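Local structure of hypothetical protein (Nitrosomonas europaea, 2IN3) at residues A[9-14]-A[181-186]; A[67-72]-A[79-84]; A[189-194]-A[203-208]. The protein probably acts as an oxidoreductase of the DsbA thioredoxin-like family and is a putative protein disulfide isomerase. One frame throughout, in Å; residues are numbered along the deposited sequence.

Contacts 1 and 3 adjoin in one four-stranded sheet, their centres about 10 Å apart. Contact 1 joins the two middle strands; contact 3 lays the C-terminal helix against the edge strand 187-192. They meet at Val182 of contact 1, whose O lies 2.8 Å from Tyr189 N and whose CG1 packs 3.4 Å from Trp208 CZ2. Contact 2 stands apart, its centre about 30 Å from that of contact 1 and about 28 Å from that of contact 3, in the helical insertion between strands 40-45 and 179-184. Cys18 and Cys21, at the start of helix 19-35, are consistent with a thioredoxin-type redox pair; Ile13 of contact 1 and Val71 of contact 2 lie nearby without touching.

Contact 1. Residues A[9-14]-A[181-186]; sequences VLWYIA and VVESGT
The indole of Trp11 has Glu183 CB in plane at its edge, and Val9 CG1, from its own strand, over one face, 3.5 Å above the plane and offset toward the rim. At that edge NE1 donates to Glu183 OE1 at 2.9 Å, reaching the oxygen from above the carboxylate plane, which is turned 72° from the ring. Glu183 gets there as an extended chain, with CG anti to the backbone N (chi1 -178°). Trp172 meets Trp11 edge-to-face. Beneath these side chains runs the antiparallel pairing of strands 9-14 and 179-184, the two middle strands of the thioredoxin-fold sheet. Val9 with Glu183 and Trp11 with Val181 are hydrogen-bonded pairs, each tied by two backbone bonds; Trp11 N to Val181 O is 2.7 Å. Leu10 with Val182 is the non-hydrogen-bonded pair between them. Its side chains occupy the other face of the sheet, where Leu10 CD1 and Val182 CG2 meet at 3.7 Å, Leu10 also touching Ile31 of helix 19-35 and Val182 touching Ile191. Further along strand 9-14, Ile13 extends CD1 to within 3.8 Å of Val181 CG2.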
loop_
_atom_site.group_PDB
_atom_site.type_symbol
_atom_site.label_atom_id
_atom_site.label_comp_id
_atom_site.label_asym_id
_atom_site.label_seq_id
_atom_site.Cartn_x
_atom_site.Cartn_y
_atom_site.Cartn_z
ATOM N N VAL A 9 -0.530 0.664 -17.489
ATOM C CA VAL A 9 -0.327 1.000 -16.091
ATOM C C VAL A 9 -0.550 -0.271 -15.309
ATOM O O VAL A 9 -1.510 -1.013 -15.562
ATOM C CB VAL A 9 -1.315 2.114 -15.590
ATOM C CG1 VAL A 9 -1.203 2.300 -14.071
ATOM C CG2 VAL A 9 -1.079 3.439 -16.308
ATOM N N LEU A 10 0.356 -0.527 -14.380
ATOM C CA LEU A 10 0.229 -1.649 -13.467
ATOM C C LEU A 10 -0.118 -1.012 -12.124
ATOM O O LEU A 10 0.722 -0.320 -11.493
ATOM C CB LEU A 10 1.536 -2.466 -13.393
ATOM C CG LEU A 10 1.519 -3.637 -12.374
ATOM C CD1 LEU A 10 0.495 -4.710 -12.743
ATOM C CD2 LEU A 10 2.914 -4.276 -12.187
ATOM N N TRP A 11 -1.379 -1.176 -11.745
ATOM C CA TRP A 11 -1.872 -0.693 -10.452
ATOM C C TRP A 11 -1.552 -1.660 -9.309
ATOM O O TRP A 11 -1.983 -2.823 -9.326
ATOM C CB TRP A 11 -3.391 -0.459 -10.505
ATOM C CG TRP A 11 -3.810 0.665 -11.383
ATOM C CD1 TRP A 11 -4.387 0.576 -12.622
ATOM C CD2 TRP A 11 -3.693 2.066 -11.094
ATOM N NE1 TRP A 11 -4.643 1.842 -13.123
ATOM C CE2 TRP A 11 -4.232 2.770 -12.200
ATOM C CE3 TRP A 11 -3.180 2.793 -10.004
ATOM C CZ2 TRP A 11 -4.265 4.178 -12.259
ATOM C CZ3 TRP A 11 -3.232 4.199 -10.056
ATOM C CH2 TRP A 11 -3.763 4.864 -11.177
ATOM N N TYR A 12 -0.845 -1.156 -8.314
ATOM C CA TYR A 12 -0.629 -1.881 -7.075
ATOM C C TYR A 12 -1.697 -1.443 -6.071
ATOM O O TYR A 12 -1.704 -0.296 -5.629
ATOM C CB TYR A 12 0.789 -1.601 -6.535
ATOM C CG TYR A 12 1.114 -2.296 -5.231
ATOM C CD1 TYR A 12 0.810 -3.647 -5.033
ATOM C CD2 TYR A 12 1.732 -1.599 -4.213
ATOM C CE1 TYR A 12 1.158 -4.297 -3.819
ATOM C CE2 TYR A 12 2.079 -2.222 -2.975
ATOM C CZ TYR A 12 1.771 -3.559 -2.801
ATOM O OH TYR A 12 2.112 -4.162 -1.613
ATOM N N ILE A 13 -2.625 -2.354 -5.768
ATOM C CA ILE A 13 -3.775 -2.021 -4.952
ATOM C C ILE A 13 -3.483 -2.584 -3.578
ATOM O O ILE A 13 -3.467 -3.817 -3.371
ATOM C CB ILE A 13 -5.104 -2.595 -5.529
ATOM C CG1 ILE A 13 -5.338 -2.064 -6.963
ATOM C CG2 ILE A 13 -6.264 -2.222 -4.637
ATOM C CD1 ILE A 13 -6.488 -2.718 -7.725
ATOM N N ALA A 14 -3.249 -1.672 -2.649
ATOM C CA ALA A 14 -2.645 -2.028 -1.356
ATOM C C ALA A 14 -2.931 -0.986 -0.309
ATOM O O ALA A 14 -3.276 0.155 -0.633
ATOM C CB ALA A 14 -1.162 -2.247 -1.497
ATOM N N VAL A 181 -3.398 -5.008 -10.956
ATOM C CA VAL A 181 -4.272 -4.866 -12.122
ATOM C C VAL A 181 -3.532 -4.088 -13.196
ATOM O O VAL A 181 -2.988 -3.004 -12.924
ATOM C CB VAL A 181 -5.596 -4.101 -11.767
ATOM C CG1 VAL A 181 -6.389 -3.758 -13.050
ATOM C CG2 VAL A 181 -6.454 -4.928 -10.839
ATOM N N VAL A 182 -3.527 -4.629 -14.415
ATOM C CA VAL A 182 -3.065 -3.869 -15.573
ATOM C C VAL A 182 -4.230 -3.134 -16.246
ATOM O O VAL A 182 -5.281 -3.707 -16.533
ATOM C CB VAL A 182 -2.315 -4.747 -16.617
ATOM C CG1 VAL A 182 -1.854 -3.881 -17.795
ATOM C CG2 VAL A 182 -1.100 -5.439 -15.981
ATOM N N GLU A 183 -4.038 -1.845 -16.465
ATOM C CA GLU A 183 -5.014 -1.040 -17.163
ATOM C C GLU A 183 -4.341 -0.562 -18.429
ATOM O O GLU A 183 -3.304 0.119 -18.393
ATOM C CB GLU A 183 -5.457 0.137 -16.291
ATOM C CG GLU A 183 -6.517 0.998 -16.926
ATOM C CD GLU A 183 -7.234 1.876 -15.923
ATOM O OE1 GLU A 183 -6.556 2.565 -15.116
ATOM O OE2 GLU A 183 -8.489 1.878 -15.959
ATOM N N SER A 184 -4.925 -0.949 -19.551
ATOM C CA SER A 184 -4.395 -0.578 -20.839
ATOM C C SER A 184 -5.556 -0.063 -21.691
ATOM O O SER A 184 -6.458 -0.826 -22.070
ATOM C CB SER A 184 -3.697 -1.768 -21.496
ATOM O OG SER A 184 -3.233 -1.398 -22.777
ATOM N N GLY A 185 -5.543 1.245 -21.940
ATOM C CA GLY A 185 -6.591 1.902 -22.718
ATOM C C GLY A 185 -7.884 1.765 -21.949
ATOM O O GLY A 185 -7.961 2.139 -20.782
ATOM N N THR A 186 -8.866 1.160 -22.598
ATOM C CA THR A 186 -10.187 0.926 -22.018
ATOM C C THR A 186 -10.250 -0.330 -21.121
ATOM O O THR A 186 -11.214 -0.509 -20.366
ATOM C CB THR A 186 -11.247 0.908 -23.175
ATOM O OG1 THR A 186 -11.710 2.245 -23.399
ATOM C CG2 THR A 186 -12.451 -0.012 -22.903
#

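Contact 2. Residues A[67-72]-A[79-84]; sequences HWHSVH and FTFENA. With EDO (1,2-ethanediol), chain D; PO4 (phosphate ion), chain B.
Phe79 lies over one face of the Trp68 indole in an offset stack, its centroid 4.7 Å from that of the five-membered ring and the planes 26° apart. Trp68 CB in turn sits over the face of Phe79, 3.9 Å from its centroid, as a CH-pi contact. Val71 CG1 meets the same phenyl ring in plane at its edge, 3.5 Å from Phe79 CZ. An alanine at Phe79 would probably leave the stacked face of Trp68 and CG1 of Val71 without their mate, opening a gap in which the indole could shift. Phe81 is sandwiched: His69 covers one face in an almost parallel offset stack, centroids 3.9 Å apart and planes at 3°, and Phe79 CB lies against the opposite face. Trp68 CB also approaches Phe81 CE1 at 3.6 Å, and at the far end of the indole CZ3 touches Ala84 CB at 3.7 Å. A type II turn from Phe81 to Ala84, closed by Ala84 N to Phe81 O, brings Ala84 back to the indole. On the helix, His67 ND1 gives a nearly straight bond, 2.9 Å, to O1 of a phosphate ion, probably from the crystallisation liquor, that lies at the edge of its ring. Ser19 OG, from the start of helix 19-35, binds the same ion. Tyr123, at the end of helix 111-123, meets both Trp68 and Phe79 edge-to-face, and Trp22 does so with Phe79; the loop after helix 58-75 is thus folded back on that helix, between helices 19-35 and 111-123.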
loop_
_atom_site.group_PDB
_atom_site.type_symbol
_atom_site.label_atom_id
_atom_site.label_comp_id
_atom_site.label_asym_id
_atom_site.label_seq_id
_atom_site.Cartn_x
_atom_site.Cartn_y
_atom_site.Cartn_z
ATOM N N HIS A 67 -1.739 -13.262 11.193
ATOM C CA HIS A 67 -1.310 -12.842 9.850
ATOM C C HIS A 67 0.136 -12.324 9.881
ATOM O O HIS A 67 0.931 -12.688 9.023
ATOM C CB HIS A 67 -2.269 -11.804 9.214
ATOM C CG HIS A 67 -3.594 -12.391 8.833
ATOM N ND1 HIS A 67 -4.719 -11.628 8.601
ATOM C CD2 HIS A 67 -3.980 -13.680 8.685
ATOM C CE1 HIS A 67 -5.744 -12.423 8.325
ATOM N NE2 HIS A 67 -5.323 -13.677 8.374
ATOM N N TRP A 68 0.481 -11.511 10.884
ATOM C CA TRP A 68 1.839 -10.982 11.006
ATOM C C TRP A 68 2.863 -12.112 11.142
ATOM O O TRP A 68 3.858 -12.155 10.437
ATOM C CB TRP A 68 1.978 -10.079 12.236
ATOM C CG TRP A 68 1.260 -8.767 12.188
ATOM C CD1 TRP A 68 0.207 -8.403 11.355
ATOM C CD2 TRP A 68 1.481 -7.666 13.062
ATOM N NE1 TRP A 68 -0.209 -7.141 11.662
ATOM C CE2 TRP A 68 0.561 -6.648 12.691
ATOM C CE3 TRP A 68 2.387 -7.423 14.113
ATOM C CZ2 TRP A 68 0.519 -5.400 13.328
ATOM C CZ3 TRP A 68 2.343 -6.168 14.755
ATOM C CH2 TRP A 68 1.399 -5.182 14.369
ATOM N N HIS A 69 2.622 -13.034 12.057
ATOM C CA HIS A 69 3.480 -14.211 12.156
ATOM C C HIS A 69 3.611 -14.962 10.809
ATOM O O HIS A 69 4.727 -15.280 10.398
ATOM C CB HIS A 69 2.968 -15.117 13.259
ATOM C CG HIS A 69 3.184 -14.571 14.637
ATOM N ND1 HIS A 69 4.430 -14.501 15.214
ATOM C CD2 HIS A 69 2.318 -14.090 15.558
ATOM C CE1 HIS A 69 4.322 -14.028 16.448
ATOM N NE2 HIS A 69 3.052 -13.762 16.677
ATOM N N SER A 70 2.491 -15.232 10.116
ATOM C CA SER A 70 2.537 -15.883 8.803
ATOM C C SER A 70 3.393 -15.140 7.818
ATOM O O SER A 70 4.188 -15.771 7.111
ATOM C CB SER A 70 1.150 -16.082 8.167
ATOM O OG SER A 70 0.312 -16.806 9.022
ATOM N N VAL A 71 3.206 -13.819 7.754
ATOM C CA VAL A 71 3.976 -12.955 6.845
ATOM C C VAL A 71 5.468 -13.038 7.202
ATOM O O VAL A 71 6.333 -13.226 6.334
ATOM C CB VAL A 71 3.497 -11.489 6.909
ATOM C CG1 VAL A 71 4.464 -10.578 6.100
ATOM C CG2 VAL A 71 2.109 -11.364 6.339
ATOM N N HIS A 72 5.752 -12.903 8.490
ATOM C CA HIS A 72 7.141 -12.923 8.939
ATOM C C HIS A 72 7.849 -14.226 8.563
ATOM O O HIS A 72 8.928 -14.207 7.979
ATOM C CB HIS A 72 7.237 -12.719 10.446
ATOM C CG HIS A 72 8.639 -12.727 10.941
ATOM N ND1 HIS A 72 9.576 -11.819 10.493
ATOM C CD2 HIS A 72 9.280 -13.541 11.809
ATOM C CE1 HIS A 72 10.738 -12.075 11.069
ATOM N NE2 HIS A 72 10.584 -13.108 11.878
ATOM N N PHE A 79 8.568 -7.655 11.983
ATOM C CA PHE A 79 7.475 -7.114 12.802
ATOM C C PHE A 79 7.989 -7.058 14.233
ATOM O O PHE A 79 8.751 -7.917 14.635
ATOM C CB PHE A 79 6.240 -8.043 12.800
ATOM C CG PHE A 79 5.568 -8.203 11.449
ATOM C CD1 PHE A 79 4.401 -7.494 11.152
ATOM C CD2 PHE A 79 6.059 -9.115 10.520
ATOM C CE1 PHE A 79 3.738 -7.665 9.944
ATOM C CE2 PHE A 79 5.430 -9.280 9.281
ATOM C CZ PHE A 79 4.283 -8.556 8.982
ATOM N N THR A 80 7.568 -6.048 14.987
ATOM C CA THR A 80 7.825 -5.984 16.426
ATOM C C THR A 80 6.594 -6.489 17.142
ATOM O O THR A 80 5.541 -5.860 17.112
ATOM C CB THR A 80 8.159 -4.566 16.881
ATOM O OG1 THR A 80 9.191 -4.061 16.041
ATOM C CG2 THR A 80 8.645 -4.564 18.331
ATOM N N PHE A 81 6.718 -7.678 17.724
ATOM C CA PHE A 81 5.569 -8.349 18.288
ATOM C C PHE A 81 5.352 -7.918 19.722
ATOM O O PHE A 81 4.220 -7.914 20.200
ATOM C CB PHE A 81 5.735 -9.873 18.199
ATOM C CG PHE A 81 5.570 -10.399 16.820
ATOM C CD1 PHE A 81 4.324 -10.512 16.256
ATOM C CD2 PHE A 81 6.677 -10.752 16.057
ATOM C CE1 PHE A 81 4.174 -10.993 14.962
ATOM C CE2 PHE A 81 6.525 -11.231 14.761
ATOM C CZ PHE A 81 5.280 -11.343 14.217
ATOM N N GLU A 82 6.439 -7.555 20.401
ATOM C CA GLU A 82 6.372 -7.141 21.806
ATOM C C GLU A 82 5.502 -5.882 21.917
ATOM O O GLU A 82 5.760 -4.882 21.252
ATOM C CB GLU A 82 7.774 -6.872 22.360
ATOM C CG GLU A 82 8.672 -8.106 22.521
ATOM C CD GLU A 82 9.139 -8.700 21.183
ATOM O OE1 GLU A 82 9.220 -7.953 20.160
ATOM O OE2 GLU A 82 9.423 -9.925 21.167
ATOM N N ASN A 83 4.469 -5.962 22.756
ATOM C CA ASN A 83 3.456 -4.907 22.914
ATOM C C ASN A 83 2.753 -4.413 21.642
ATOM O O ASN A 83 2.240 -3.297 21.617
ATOM C CB ASN A 83 3.988 -3.745 23.758
ATOM C CG ASN A 83 4.350 -4.188 25.166
ATOM O OD1 ASN A 83 5.461 -4.653 25.415
ATOM N ND2 ASN A 83 3.402 -4.065 26.092
ATOM N N ALA A 84 2.722 -5.255 20.608
ATOM C CA ALA A 84 1.963 -4.997 19.374
ATOM C C ALA A 84 0.494 -4.690 19.651
ATOM O O ALA A 84 -0.129 -5.279 20.558
ATOM C CB ALA A 84 2.071 -6.186 18.414
HETATM C C1 EDO D . 2.744 -19.763 9.312
HETATM O O1 EDO D . 2.060 -18.841 10.169
HETATM C C2 EDO D . 1.932 -19.976 8.056
HETATM O O2 EDO D . 0.579 -20.069 8.500
HETATM P P PO4 B . -4.167 -8.080 7.935
HETATM O O1 PO4 B . -4.734 -8.807 9.123
HETATM O O2 PO4 B . -5.106 -7.023 7.392
HETATM O O3 PO4 B . -2.849 -7.480 8.316
HETATM O O4 PO4 B . -4.033 -9.112 6.818
#

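Contact 3. Residues A[189-194]-A[203-208]; sequences YLITTG and QLLDTW. With EDO (1,2-ethanediol), chain F.
Trp208 NE1 is set over the face of the Tyr189 ring, 3.1 Å above its plane and offset toward the rim, with CG and CD2 of Tyr189 each 3.2 Å from the nitrogen. The pair is edge-to-face: the indole edge points at the phenol face, with the planes 69° apart. Chi1 of -170° sets CG of Trp208 anti to the backbone N and beside the carbonyl carbon. His212, just beyond the end of helix 198-211, stacks on Trp208 and also meets Tyr189. Two residues after Tyr189 on the strand, Ile191 presses its branches against three helix residues. Its CG2 lies 3.7 Å from Leu204 CB and 4.0 Å from Leu205 CD2, while its CD1 reaches Trp208 CB at 4.2 Å. Leu204 CD1 also rests on the backbone O of Ile191. Here strand 187-192 forms a classic beta bulge, Ile191 and Thr192 both facing Leu180 of the neighbouring strand. O2 of a 1,2-ethanediol, probably from the crystallisation liquor, donates to Thr193 O at 3.1 Å and hydrogen-bonds Thr193 OG1. The helix runs back roughly antiparallel, at 154°, to this edge strand, axes 9.1 Å apart, as the C-terminal helix packed on the sheet of the thioredoxin fold. Cohesion therefore rests on apolar packing plus the aromatic pair, in which the indole N-H would probably be favoured by the electron-rich phenol face.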
loop_
_atom_site.group_PDB
_atom_site.type_symbol
_atom_site.label_atom_id
_atom_site.label_comp_id
_atom_site.label_asym_id
_atom_site.label_seq_id
_atom_site.Cartn_x
_atom_site.Cartn_y
_atom_site.Cartn_z
ATOM N N TYR A 189 -7.119 -5.778 -16.527
ATOM C CA TYR A 189 -6.770 -7.179 -16.425
ATOM C C TYR A 189 -6.292 -7.452 -15.017
ATOM O O TYR A 189 -5.345 -6.823 -14.547
ATOM C CB TYR A 189 -5.641 -7.501 -17.397
ATOM C CG TYR A 189 -5.936 -7.144 -18.824
ATOM C CD1 TYR A 189 -6.438 -8.104 -19.697
ATOM C CD2 TYR A 189 -5.694 -5.861 -19.314
ATOM C CE1 TYR A 189 -6.713 -7.796 -21.001
ATOM C CE2 TYR A 189 -5.960 -5.547 -20.636
ATOM C CZ TYR A 189 -6.473 -6.524 -21.471
ATOM O OH TYR A 189 -6.764 -6.254 -22.795
ATOM N N LEU A 190 -6.941 -8.390 -14.344
ATOM C CA LEU A 190 -6.537 -8.739 -12.996
ATOM C C LEU A 190 -5.338 -9.664 -13.081
ATOM O O LEU A 190 -5.415 -10.718 -13.728
ATOM C CB LEU A 190 -7.706 -9.407 -12.262
ATOM C CG LEU A 190 -7.542 -9.808 -10.800
ATOM C CD1 LEU A 190 -7.233 -8.594 -9.931
ATOM C CD2 LEU A 190 -8.811 -10.543 -10.343
ATOM N N ILE A 191 -4.223 -9.266 -12.468
ATOM C CA ILE A 191 -3.002 -10.099 -12.450
ATOM C C ILE A 191 -2.985 -11.039 -11.239
ATOM O O ILE A 191 -2.859 -12.254 -11.414
ATOM C CB ILE A 191 -1.692 -9.249 -12.525
ATOM C CG1 ILE A 191 -1.666 -8.357 -13.772
ATOM C CG2 ILE A 191 -0.425 -10.134 -12.499
ATOM C CD1 ILE A 191 -1.652 -9.108 -15.126
ATOM N N THR A 192 -3.146 -10.492 -10.028
ATOM C CA THR A 192 -3.149 -11.300 -8.792
ATOM C C THR A 192 -4.045 -10.631 -7.774
ATOM O O THR A 192 -4.222 -9.410 -7.828
ATOM C CB THR A 192 -1.686 -11.463 -8.167
ATOM O OG1 THR A 192 -1.729 -12.313 -7.009
ATOM C CG2 THR A 192 -1.112 -10.160 -7.721
ATOM N N THR A 193 -4.609 -11.400 -6.847
ATOM C CA THR A 193 -5.402 -10.779 -5.770
ATOM C C THR A 193 -4.996 -11.223 -4.377
ATOM O O THR A 193 -5.863 -11.567 -3.559
ATOM C CB THR A 193 -6.898 -11.081 -5.861
ATOM O OG1 THR A 193 -7.075 -12.496 -5.790
ATOM C CG2 THR A 193 -7.484 -10.545 -7.137
ATOM N N GLY A 194 -3.701 -11.213 -4.101
ATOM C CA GLY A 194 -3.159 -11.721 -2.853
ATOM C C GLY A 194 -1.666 -11.827 -3.040
ATOM O O GLY A 194 -1.175 -11.705 -4.169
ATOM N N GLN A 203 5.909 -14.744 -14.285
ATOM C CA GLN A 203 5.133 -15.514 -15.269
ATOM C C GLN A 203 3.908 -14.729 -15.758
ATOM O O GLN A 203 3.683 -14.599 -16.963
ATOM C CB GLN A 203 4.689 -16.874 -14.689
ATOM C CG GLN A 203 4.000 -17.813 -15.702
ATOM C CD GLN A 203 2.477 -17.699 -15.714
ATOM O OE1 GLN A 203 1.818 -17.909 -14.692
ATOM N NE2 GLN A 203 1.911 -17.395 -16.882
ATOM N N LEU A 204 3.116 -14.239 -14.806
ATOM C CA LEU A 204 1.844 -13.574 -15.112
ATOM C C LEU A 204 2.078 -12.299 -15.930
ATOM O O LEU A 204 1.495 -12.113 -17.011
ATOM C CB LEU A 204 1.088 -13.246 -13.806
ATOM C CG LEU A 204 0.668 -14.521 -13.056
ATOM C CD1 LEU A 204 0.132 -14.199 -11.650
ATOM C CD2 LEU A 204 -0.313 -15.310 -13.885
ATOM N N LEU A 205 3.007 -11.478 -15.466
ATOM C CA LEU A 205 3.361 -10.248 -16.198
ATOM C C LEU A 205 3.952 -10.536 -17.568
ATOM O O LEU A 205 3.585 -9.883 -18.545
ATOM C CB LEU A 205 4.286 -9.351 -15.378
ATOM C CG LEU A 205 3.640 -8.895 -14.063
ATOM C CD1 LEU A 205 4.720 -8.259 -13.154
ATOM C CD2 LEU A 205 2.460 -7.944 -14.302
ATOM N N ASP A 206 4.859 -11.514 -17.632
ATOM C CA ASP A 206 5.483 -11.882 -18.900
ATOM C C ASP A 206 4.423 -12.267 -19.940
ATOM O O ASP A 206 4.496 -11.857 -21.094
ATOM C CB ASP A 206 6.465 -13.034 -18.689
ATOM C CG ASP A 206 7.764 -12.602 -17.981
ATOM O OD1 ASP A 206 8.014 -11.381 -17.824
ATOM O OD2 ASP A 206 8.568 -13.504 -17.630
ATOM N N THR A 207 3.457 -13.089 -19.519
ATOM C CA THR A 207 2.386 -13.564 -20.409
ATOM C C THR A 207 1.477 -12.412 -20.832
ATOM O O THR A 207 1.114 -12.298 -22.013
ATOM C CB THR A 207 1.583 -14.717 -19.718
ATOM O OG1 THR A 207 2.463 -15.823 -19.522
ATOM C CG2 THR A 207 0.399 -15.173 -20.573
ATOM N N TRP A 208 1.131 -11.547 -19.883
ATOM C CA TRP A 208 0.332 -10.359 -20.209
ATOM C C TRP A 208 1.032 -9.532 -21.297
ATOM O O TRP A 208 0.428 -9.237 -22.333
ATOM C CB TRP A 208 -0.013 -9.488 -18.961
ATOM C CG TRP A 208 -1.032 -8.447 -19.376
ATOM C CD1 TRP A 208 -2.397 -8.591 -19.372
ATOM C CD2 TRP A 208 -0.767 -7.175 -19.989
ATOM N NE1 TRP A 208 -2.991 -7.465 -19.896
ATOM C CE2 TRP A 208 -2.019 -6.587 -20.293
ATOM C CE3 TRP A 208 0.403 -6.473 -20.304
ATOM C CZ2 TRP A 208 -2.136 -5.326 -20.910
ATOM C CZ3 TRP A 208 0.289 -5.207 -20.903
ATOM C CH2 TRP A 208 -0.973 -4.651 -21.195
HETATM C C1 EDO F . -5.841 -16.347 -1.906
HETATM O O1 EDO F . -4.694 -15.664 -1.375
HETATM C C2 EDO F . -6.794 -15.324 -2.546
HETATM O O2 EDO F . -6.137 -14.652 -3.642
#